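Local structure of probable endonuclease 4 (Thermotoga maritima, 4HNO) at residues Ser150-Asn155 with Lys230-Arg235; Gly157-Gln162 with Ser188-Thr193; Asp181-Phe186 with Asn220-Pro225. The protein probably cleaves the phosphodiester backbone of DNA at apurinic or apyrimidinic sites in base excision repair, leaving a 3'-hydroxyl and a 5'-terminal sugar phosphate, with three metal ions bound. All blocks are in the same frame, centred on the assembly; numbering follows the deposited sequence. Where two conformers were deposited one is given.

Contact 1 of 3, residues Ser150-Asn155 with Lys230-Arg235; sequences SQKGGN and KDRHER. With MN (manganese (II) ion), chain C.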
loop_
_atom_site.group_PDB
_atom_site.type_symbol
_atom_site.label_atom_id
_atom_site.label_comp_id
_atom_site.label_asym_id
_atom_site.label_seq_id
_atom_site.Cartn_x
_atom_site.Cartn_y
_atom_site.Cartn_z
ATOM N N SER A 150 2.092 -10.176 -5.899
ATOM C CA SER A 150 1.855 -11.215 -6.891
ATOM C C SER A 150 2.812 -12.388 -6.678
ATOM O O SER A 150 3.875 -12.255 -6.058
ATOM C CB SER A 150 2.008 -10.631 -8.285
ATOM O OG SER A 150 1.167 -9.515 -8.440
ATOM N N GLN A 151 2.427 -13.542 -7.199
ATOM C CA GLN A 151 3.180 -14.781 -7.019
ATOM C C GLN A 151 4.255 -14.876 -8.098
ATOM O O GLN A 151 4.091 -15.570 -9.102
ATOM C CB GLN A 151 2.247 -15.983 -7.065
ATOM C CG GLN A 151 2.913 -17.251 -6.667
ATOM C CD GLN A 151 2.053 -18.465 -6.854
ATOM O OE1 GLN A 151 0.993 -18.411 -7.463
ATOM N NE2 GLN A 151 2.521 -19.587 -6.346
ATOM N N LYS A 152 5.335 -14.154 -7.881
ATOM C CA LYS A 152 6.442 -14.067 -8.818
ATOM C C LYS A 152 7.703 -14.279 -8.020
ATOM O O LYS A 152 7.856 -13.750 -6.921
ATOM C CB LYS A 152 6.486 -12.702 -9.496
ATOM C CG LYS A 152 5.214 -12.339 -10.232
ATOM C CD LYS A 152 5.230 -10.897 -10.672
ATOM C CE LYS A 152 6.222 -10.674 -11.796
ATOM N NZ LYS A 152 6.273 -9.251 -12.230
ATOM N N GLY A 153 8.557 -15.108 -8.609
ATOM C CA GLY A 153 9.742 -15.632 -7.980
ATOM C C GLY A 153 9.465 -16.138 -6.595
ATOM O O GLY A 153 8.569 -16.935 -6.326
ATOM N N GLY A 154 10.270 -15.633 -5.696
ATOM C CA GLY A 154 10.194 -16.041 -4.342
ATOM C C GLY A 154 9.379 -15.081 -3.517
ATOM O O GLY A 154 9.553 -15.087 -2.313
ATOM N N ASN A 155 8.461 -14.304 -4.105
ATOM C CA ASN A 155 7.668 -13.384 -3.303
ATOM C C ASN A 155 6.897 -14.116 -2.220
ATOM O O ASN A 155 6.312 -15.188 -2.437
ATOM C CB ASN A 155 6.647 -12.655 -4.151
ATOM C CG ASN A 155 7.221 -11.523 -4.932
ATOM O OD1 ASN A 155 8.407 -11.200 -4.829
ATOM N ND2 ASN A 155 6.368 -10.894 -5.732
ATOM N N LYS A 230 1.092 -11.657 -12.937
ATOM C CA LYS A 230 1.939 -10.828 -13.805
ATOM C C LYS A 230 2.386 -9.494 -13.212
ATOM O O LYS A 230 3.395 -8.942 -13.643
ATOM C CB LYS A 230 1.219 -10.534 -15.122
ATOM C CG LYS A 230 1.078 -11.750 -16.022
ATOM C CD LYS A 230 2.405 -12.204 -16.604
ATOM C CE LYS A 230 2.241 -13.437 -17.480
ATOM N NZ LYS A 230 3.503 -13.755 -18.191
ATOM N N ASP A 231 1.626 -8.950 -12.269
ATOM C CA ASP A 231 1.899 -7.634 -11.671
ATOM C C ASP A 231 2.151 -6.546 -12.708
ATOM O O ASP A 231 3.177 -5.896 -12.734
ATOM C CB ASP A 231 3.035 -7.689 -10.680
ATOM C CG ASP A 231 3.063 -6.475 -9.764
ATOM O OD1 ASP A 231 3.954 -6.391 -8.910
ATOM O OD2 ASP A 231 2.152 -5.613 -9.858
ATOM N N ARG A 232 1.136 -6.327 -13.530
ATOM C CA ARG A 232 1.103 -5.197 -14.445
ATOM C C ARG A 232 -0.213 -4.449 -14.242
ATOM O O ARG A 232 -1.304 -4.905 -14.648
ATOM C CB ARG A 232 1.276 -5.654 -15.902
ATOM C CG ARG A 232 2.654 -6.247 -16.205
ATOM C CD ARG A 232 3.770 -5.227 -15.999
ATOM N NE ARG A 232 5.080 -5.730 -16.411
ATOM C CZ ARG A 232 5.926 -6.382 -15.615
ATOM N NH1 ARG A 232 5.606 -6.625 -14.347
ATOM N NH2 ARG A 232 7.096 -6.794 -16.087
ATOM N N HIS A 233 -0.100 -3.295 -13.581
ATOM C CA HIS A 233 -1.264 -2.517 -13.247
ATOM C C HIS A 233 -1.851 -1.872 -14.501
ATOM O O HIS A 233 -1.148 -1.581 -15.471
ATOM C CB HIS A 233 -0.912 -1.391 -12.269
ATOM C CG HIS A 233 -0.224 -1.825 -11.010
ATOM N ND1 HIS A 233 0.085 -0.914 -10.028
ATOM C CD2 HIS A 233 0.272 -3.010 -10.579
ATOM C CE1 HIS A 233 0.730 -1.534 -9.044
ATOM N NE2 HIS A 233 0.867 -2.809 -9.359
ATOM N N GLU A 234 -3.144 -1.594 -14.441
ATOM C CA GLU A 234 -3.861 -0.964 -15.534
ATOM C C GLU A 234 -4.777 0.119 -14.956
ATOM O O GLU A 234 -5.217 0.058 -13.804
ATOM C CB GLU A 234 -4.650 -2.029 -16.329
ATOM C CG GLU A 234 -5.461 -1.522 -17.525
ATOM C CD GLU A 234 -4.608 -0.807 -18.545
ATOM O OE1 GLU A 234 -4.320 -1.424 -19.586
ATOM O OE2 GLU A 234 -4.225 0.367 -18.304
ATOM N N ARG A 235 -5.053 1.103 -15.806
ATOM C CA ARG A 235 -5.981 2.181 -15.504
ATOM C C ARG A 235 -7.361 1.644 -15.147
ATOM O O ARG A 235 -7.821 0.657 -15.713
ATOM C CB ARG A 235 -6.076 3.110 -16.720
ATOM C CG ARG A 235 -4.686 3.626 -17.094
ATOM C CD ARG A 235 -4.650 4.863 -17.904
ATOM N NE ARG A 235 -5.405 5.925 -17.276
ATOM C CZ ARG A 235 -5.707 7.039 -17.910
ATOM N NH1 ARG A 235 -5.294 7.225 -19.157
ATOM N NH2 ARG A 235 -6.422 7.954 -17.305
HETATM MN MN MN C . 2.351 -4.096 -8.521
HETATM O O HOH W 1 3.909 -8.090 -6.624
HETATM O O HOH W 2 6.441 -7.474 -9.579
#
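Lys152 and Ser150 both lie against Asp231. Lys152 starts with CG anti to its carbonyl carbon and bends at chi3 (71°); its chain crosses the aspartate at about a right angle, CD packing on Asp231 CB. Beyond the bend, Lys152 NZ donates to Lys230 O at 3.2 Å, from above the carbonyl plane. The long, flexible lysine suits this reach between loops, although it also brings NZ within 3.4 Å of Arg232 NH1, a like-charged neighbour. That guanidinium is turned so that Arg232 NH1 donates to Asp231 O. Ser150 is small enough to sit close, its OG 3.4 Å from Asp231 CB, while its hydroxyl is hydrogen-bonded to Asp187, which also accepts from the backbone N of Lys230 and Asp231. Two waters donate to Asp231 OD1, one accepting from Ser150 N and the other from Lys152 NZ. Asp231 CG lies anti to the backbone N (chi1 -163°), and Asp231 OD2, the other carboxylate oxygen, binds manganese at 2.0 Å; His233 NE2 binds the same ion at 2.1 Å. Together with His184, Asp231 and His233 are the protein ligands of one metal site, where zinc is also modelled, at the mouth of the endonuclease IV TIM barrel.

Contact 2 of 3, residues Gly157-Gln162 with Ser188-Thr193; sequences GYKLEQ and SGYDIT. With EDO (1,2-ethanediol), chain J.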
loop_
_atom_site.group_PDB
_atom_site.type_symbol
_atom_site.label_atom_id
_atom_site.label_comp_id
_atom_site.label_asym_id
_atom_site.label_seq_id
_atom_site.Cartn_x
_atom_site.Cartn_y
_atom_site.Cartn_z
ATOM N N GLY A 157 3.694 -13.212 0.344
ATOM C CA GLY A 157 2.569 -12.321 0.526
ATOM C C GLY A 157 1.556 -12.329 -0.593
ATOM O O GLY A 157 0.735 -11.413 -0.658
ATOM N N TYR A 158 1.561 -13.348 -1.456
ATOM C CA TYR A 158 0.551 -13.433 -2.503
ATOM C C TYR A 158 -0.764 -14.015 -1.977
ATOM O O TYR A 158 -1.813 -13.811 -2.588
ATOM C CB TYR A 158 1.083 -14.166 -3.743
ATOM C CG TYR A 158 1.569 -15.573 -3.479
ATOM C CD1 TYR A 158 0.746 -16.677 -3.599
ATOM C CD2 TYR A 158 2.896 -15.796 -3.090
ATOM C CE1 TYR A 158 1.240 -17.977 -3.325
ATOM C CE2 TYR A 158 3.381 -17.069 -2.821
ATOM C CZ TYR A 158 2.547 -18.137 -2.921
ATOM O OH TYR A 158 3.015 -19.393 -2.664
ATOM N N LYS A 159 -0.707 -14.735 -0.854
ATOM C CA LYS A 159 -1.907 -15.124 -0.122
ATOM C C LYS A 159 -1.944 -14.344 1.174
ATOM O O LYS A 159 -0.928 -14.183 1.859
ATOM C CB LYS A 159 -1.916 -16.618 0.185
ATOM C CG LYS A 159 -1.945 -17.508 -1.048
ATOM C CD LYS A 159 -3.170 -17.261 -1.917
ATOM C CE LYS A 159 -3.251 -18.277 -3.043
ATOM N NZ LYS A 159 -2.014 -18.332 -3.866
ATOM N N LEU A 160 -3.132 -13.901 1.560
ATOM C CA LEU A 160 -3.268 -13.163 2.808
ATOM C C LEU A 160 -2.818 -13.976 4.026
ATOM O O LEU A 160 -2.288 -13.405 4.976
ATOM C CB LEU A 160 -4.701 -12.658 2.983
ATOM C CG LEU A 160 -5.142 -11.628 1.941
ATOM C CD1 LEU A 160 -6.605 -11.272 2.158
ATOM C CD2 LEU A 160 -4.300 -10.366 1.987
ATOM N N GLU A 161 -2.970 -15.299 3.969
ATOM C CA GLU A 161 -2.480 -16.160 5.035
ATOM C C GLU A 161 -0.995 -15.904 5.340
ATOM O O GLU A 161 -0.579 -16.008 6.498
ATOM C CB GLU A 161 -2.677 -17.636 4.651
ATOM C CG GLU A 161 -2.015 -18.645 5.540
ATOM C CD GLU A 161 -2.631 -18.731 6.901
ATOM O OE1 GLU A 161 -3.816 -18.351 7.053
ATOM O OE2 GLU A 161 -1.937 -19.212 7.824
ATOM N N GLN A 162 -0.200 -15.628 4.323
ATOM C CA GLN A 162 1.220 -15.392 4.537
ATOM C C GLN A 162 1.448 -14.099 5.332
ATOM O O GLN A 162 2.342 -14.024 6.173
ATOM C CB GLN A 162 1.943 -15.350 3.192
ATOM C CG GLN A 162 1.937 -16.690 2.487
ATOM C CD GLN A 162 2.078 -16.564 0.999
ATOM O OE1 GLN A 162 2.202 -15.475 0.454
ATOM N NE2 GLN A 162 1.951 -17.685 0.312
ATOM N N SER A 188 -3.505 -13.200 -8.070
ATOM C CA SER A 188 -3.357 -14.307 -7.156
ATOM C C SER A 188 -4.670 -15.047 -6.888
ATOM O O SER A 188 -4.731 -15.888 -6.003
ATOM C CB SER A 188 -2.790 -13.811 -5.829
ATOM O OG SER A 188 -1.575 -13.107 -6.029
ATOM N N GLY A 189 -5.714 -14.728 -7.653
ATOM C CA GLY A 189 -6.960 -15.454 -7.559
ATOM C C GLY A 189 -8.040 -14.831 -6.707
ATOM O O GLY A 189 -9.093 -15.443 -6.532
ATOM N N TYR A 190 -7.815 -13.632 -6.164
ATOM C CA TYR A 190 -8.837 -12.939 -5.402
ATOM C C TYR A 190 -9.752 -12.219 -6.376
ATOM O O TYR A 190 -9.420 -11.143 -6.897
ATOM C CB TYR A 190 -8.231 -11.974 -4.390
ATOM C CG TYR A 190 -7.515 -12.657 -3.250
ATOM C CD1 TYR A 190 -6.133 -12.786 -3.233
ATOM C CD2 TYR A 190 -8.218 -13.160 -2.177
ATOM C CE1 TYR A 190 -5.485 -13.393 -2.163
ATOM C CE2 TYR A 190 -7.588 -13.759 -1.113
ATOM C CZ TYR A 190 -6.217 -13.872 -1.104
ATOM O OH TYR A 190 -5.568 -14.480 -0.053
ATOM N N ASP A 191 -10.889 -12.852 -6.652
ATOM C CA ASP A 191 -11.778 -12.406 -7.716
ATOM C C ASP A 191 -12.803 -11.424 -7.185
ATOM O O ASP A 191 -13.915 -11.784 -6.813
ATOM C CB ASP A 191 -12.468 -13.598 -8.354
ATOM C CG ASP A 191 -13.297 -13.221 -9.551
ATOM O OD1 ASP A 191 -13.273 -12.025 -9.914
ATOM O OD2 ASP A 191 -13.961 -14.116 -10.117
ATOM N N ILE A 192 -12.428 -10.153 -7.177
ATOM C CA ILE A 192 -13.301 -9.092 -6.699
ATOM C C ILE A 192 -14.348 -8.667 -7.733
ATOM O O ILE A 192 -15.100 -7.724 -7.494
ATOM C CB ILE A 192 -12.499 -7.845 -6.222
ATOM C CG1 ILE A 192 -11.659 -7.231 -7.359
ATOM C CG2 ILE A 192 -11.664 -8.190 -5.003
ATOM C CD1 ILE A 192 -11.114 -5.864 -7.011
ATOM N N THR A 193 -14.398 -9.358 -8.872
ATOM C CA THR A 193 -15.368 -9.022 -9.912
ATOM C C THR A 193 -16.717 -9.669 -9.672
ATOM O O THR A 193 -17.680 -9.360 -10.382
ATOM C CB THR A 193 -14.900 -9.405 -11.345
ATOM O OG1 THR A 193 -14.964 -10.827 -11.550
ATOM C CG2 THR A 193 -13.518 -8.870 -11.625
HETATM C C1 EDO J . -12.969 -13.065 -13.408
HETATM O O1 EDO J . -13.656 -11.916 -13.925
HETATM C C2 EDO J . -13.888 -14.283 -13.436
HETATM O O2 EDO J . -15.018 -14.089 -12.565
#
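This is a surface contact of the TIM barrel between two loop regions, the one leading into helix 160-169 and the one leaving helix 182-187. The latter helix ends in a Schellman motif with Gly189 as its C-prime residue; its positive phi is easy for glycine, and the turn sends Tyr190 toward segment 157-162. With CG anti to its carbonyl carbon (chi1 -69°), Tyr190 is long enough to reach the other segment, and Tyr158 O lies at its ring edge, in the ring plane, 3.7 Å from Tyr190 CE1. Leu160 packs on the phenol end, its CG 3.9 Å from Tyr190 CZ, and its greasy side chain continues onto Leu201 and Leu208 of helix 195-208. Ser188, compact and polar, fits against the Tyr158 backbone carbonyl and CB: Ser188 CB is 3.4 Å from Tyr158 O, and its hydroxyl is hydrogen-bonded to His184 O. In the conformer described, one of two, Gln162 folds back so that its OE1 accepts from Gly157 N and Lys159 N, which approach from opposite faces of its amide plane. Tyr190 OH is also hydrogen-bonded to Glu204, and it receives the one hydrogen bond between the two segments: Leu160 N donates to Tyr190 OH at 3.0 Å, almost straight at 177°.

Contact 3 of 3, residues Asp181-Phe186 with Asn220-Pro225; sequences DTCHGF and NDSKYP. With MN (manganese (II) ion), chain E; MN (manganese (II) ion), chain C.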
loop_
_atom_site.group_PDB
_atom_site.type_symbol
_atom_site.label_atom_id
_atom_site.label_comp_id
_atom_site.label_asym_id
_atom_site.label_seq_id
_atom_site.Cartn_x
_atom_site.Cartn_y
_atom_site.Cartn_z
ATOM N N ASP A 181 -3.924 -4.744 -2.287
ATOM C CA ASP A 181 -3.739 -4.275 -3.651
ATOM C C ASP A 181 -4.603 -5.143 -4.577
ATOM O O ASP A 181 -4.446 -6.368 -4.637
ATOM C CB ASP A 181 -2.256 -4.345 -4.026
ATOM C CG ASP A 181 -1.950 -3.790 -5.400
ATOM O OD1 ASP A 181 -1.043 -2.923 -5.517
ATOM O OD2 ASP A 181 -2.618 -4.204 -6.377
ATOM N N THR A 182 -5.546 -4.500 -5.251
ATOM C CA THR A 182 -6.504 -5.233 -6.066
ATOM C C THR A 182 -5.867 -5.936 -7.260
ATOM O O THR A 182 -6.376 -6.976 -7.679
ATOM C CB THR A 182 -7.641 -4.312 -6.536
ATOM O OG1 THR A 182 -7.144 -3.227 -7.299
ATOM C CG2 THR A 182 -8.424 -3.752 -5.375
ATOM N N CYS A 183 -4.825 -5.367 -7.846
ATOM C CA CYS A 183 -4.161 -6.021 -8.980
ATOM C C CYS A 183 -3.369 -7.220 -8.496
ATOM O O CYS A 183 -3.473 -8.323 -9.042
ATOM C CB CYS A 183 -3.284 -5.038 -9.745
ATOM S SG CYS A 183 -2.449 -5.775 -11.168
ATOM N N HIS A 184 -2.559 -7.019 -7.456
ATOM C CA HIS A 184 -1.807 -8.134 -6.915
ATOM C C HIS A 184 -2.746 -9.265 -6.493
ATOM O O HIS A 184 -2.469 -10.450 -6.717
ATOM C CB HIS A 184 -0.955 -7.706 -5.739
ATOM C CG HIS A 184 0.054 -6.653 -6.089
ATOM N ND1 HIS A 184 0.726 -5.928 -5.132
ATOM C CD2 HIS A 184 0.484 -6.160 -7.277
ATOM C CE1 HIS A 184 1.537 -5.059 -5.719
ATOM N NE2 HIS A 184 1.406 -5.167 -7.023
ATOM N N GLY A 185 -3.864 -8.890 -5.872
ATOM C CA GLY A 185 -4.822 -9.880 -5.438
ATOM C C GLY A 185 -5.465 -10.605 -6.616
ATOM O O GLY A 185 -5.621 -11.827 -6.604
ATOM N N PHE A 186 -5.868 -9.850 -7.631
ATOM C CA PHE A 186 -6.486 -10.449 -8.821
ATOM C C PHE A 186 -5.519 -11.426 -9.496
ATOM O O PHE A 186 -5.903 -12.534 -9.895
ATOM C CB PHE A 186 -6.903 -9.340 -9.778
ATOM C CG PHE A 186 -7.926 -9.737 -10.803
ATOM C CD1 PHE A 186 -9.210 -10.105 -10.436
ATOM C CD2 PHE A 186 -7.616 -9.698 -12.151
ATOM C CE1 PHE A 186 -10.159 -10.388 -11.387
ATOM C CE2 PHE A 186 -8.578 -9.987 -13.093
ATOM C CZ PHE A 186 -9.837 -10.336 -12.700
ATOM N N ASN A 220 -6.022 -0.716 -8.274
ATOM C CA ASN A 220 -5.342 -0.939 -9.543
ATOM C C ASN A 220 -6.144 -1.935 -10.380
ATOM O O ASN A 220 -6.485 -3.012 -9.895
ATOM C CB ASN A 220 -3.967 -1.572 -9.292
ATOM C CG ASN A 220 -3.029 -0.640 -8.543
ATOM O OD1 ASN A 220 -2.930 0.541 -8.884
ATOM N ND2 ASN A 220 -2.345 -1.182 -7.546
ATOM N N ASP A 221 -6.447 -1.588 -11.627
ATOM C CA ASP A 221 -6.936 -2.619 -12.532
ATOM C C ASP A 221 -5.713 -3.478 -12.916
ATOM O O ASP A 221 -4.576 -3.207 -12.500
ATOM C CB ASP A 221 -7.660 -1.964 -13.727
ATOM C CG ASP A 221 -8.778 -2.822 -14.320
ATOM O OD1 ASP A 221 -8.635 -4.057 -14.332
ATOM O OD2 ASP A 221 -9.783 -2.222 -14.806
ATOM N N SER A 222 -5.960 -4.511 -13.707
ATOM C CA SER A 222 -4.918 -5.421 -14.149
ATOM C C SER A 222 -4.871 -5.532 -15.663
ATOM O O SER A 222 -5.904 -5.646 -16.320
ATOM C CB SER A 222 -5.113 -6.816 -13.565
ATOM O OG SER A 222 -4.041 -7.631 -14.014
ATOM N N LYS A 223 -3.661 -5.553 -16.203
ATOM C CA LYS A 223 -3.473 -5.820 -17.621
ATOM C C LYS A 223 -3.763 -7.275 -17.985
ATOM O O LYS A 223 -3.833 -7.586 -19.168
ATOM C CB LYS A 223 -2.061 -5.435 -18.063
ATOM C CG LYS A 223 -1.871 -3.930 -18.135
ATOM C CD LYS A 223 -0.596 -3.514 -18.805
ATOM C CE LYS A 223 -0.543 -1.997 -18.944
ATOM N NZ LYS A 223 -1.359 -1.509 -20.101
ATOM N N TYR A 224 -3.910 -8.147 -16.988
ATOM C CA TYR A 224 -4.020 -9.581 -17.229
ATOM C C TYR A 224 -5.219 -10.161 -16.514
ATOM O O TYR A 224 -5.766 -9.577 -15.579
ATOM C CB TYR A 224 -2.728 -10.293 -16.791
ATOM C CG TYR A 224 -1.546 -9.935 -17.666
ATOM C CD1 TYR A 224 -0.727 -8.853 -17.348
ATOM C CD2 TYR A 224 -1.278 -10.622 -18.822
ATOM C CE1 TYR A 224 0.337 -8.473 -18.150
ATOM C CE2 TYR A 224 -0.220 -10.235 -19.660
ATOM C CZ TYR A 224 0.586 -9.160 -19.300
ATOM O OH TYR A 224 1.649 -8.756 -20.079
ATOM N N PRO A 225 -5.624 -11.369 -16.930
ATOM C CA PRO A 225 -6.779 -12.016 -16.312
ATOM C C PRO A 225 -6.531 -12.472 -14.880
ATOM O O PRO A 225 -5.401 -12.503 -14.371
ATOM C CB PRO A 225 -7.018 -13.237 -17.206
ATOM C CG PRO A 225 -6.363 -12.934 -18.482
ATOM C CD PRO A 225 -5.186 -12.074 -18.151
HETATM MN MN MN E . 0.361 -1.796 -4.538
HETATM MN MN MN C . 2.351 -4.096 -8.521
HETATM O O HOH W 3 2.270 -1.432 -4.702
#
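The side chains of Asp181 and Asn220 cross at about a right angle, their carboxylate and amide planes 40° apart. Asn220 ND2 makes a weak hydrogen bond to Asp181 OD2 at 3.3 Å, and Asn220 OD1 accepts from Glu263 N, so the amide uses both its donor and its acceptor. Next along the helix, Thr182 OG1 donates to Asn220 O at 2.7 Å. Its chi1 of 59° sets the hydroxyl between the backbone N and the carbonyl carbon, and a short beta-branched residue can thus reach the backbone carbonyl of Asn220. Ser222 OG accepts from Tyr224 N in an ST turn that bends the chain there.

Within the helix start, Asp181 is the N-cap. Its OD2 accepts from His184 N at 3.0 Å and, weakly, from Cys183 N, which holds the carboxylate while Asp181 OD1 binds manganese at 2.0 Å, an ion that also holds a water; zinc is modelled there too. Aspartate suits this double task because its short chain reaches both the first N-H groups of the helix and the metal. Asp181 OD1 also lies over one face of the His184 ring, offset toward the rim, and His184 NE2 binds the second manganese.

Van der Waals packing completes the contact. Cys183 CB lies 3.6 Å from Asn220 CB, and Cys183 SG lies 3.7 Å from Ser222 CB. Phe186 receives Tyr224 O at its ring edge, 3.8 Å from Phe186 CE2, and also touches Pro225.

Helix 182-187 follows strand 176-181 and packs against the end of its parallel neighbour, strand 214-222; Phe246 and Phe249 of helix 242-250 touch Thr182, and His233 of strand 233-234 touches Cys183 and Asn220.

All three contacts lie on the same side of the chain's centre, around helix 182-187 of the TIM barrel. The centres of contacts 1 and 3 are about 8 Å apart, those of 2 and 3 about 10 Å, and those of 1 and 2 about 12 Å. Along the chain, contacts 2 and 3 are both nested inside the loop closed by contact 1, and their own segments alternate. Contacts 1 and 3 share a manganese ion and a sheet, in which strands 214-222 and 233-234 pair antiparallel. Contact 2 takes up the far end of the helix that begins in contact 3, and Tyr158 touches Gln151. In contacts 1 and 3 residues distant in sequence are gathered at neighbouring metal sites, while contact 2 packs the loops beside them.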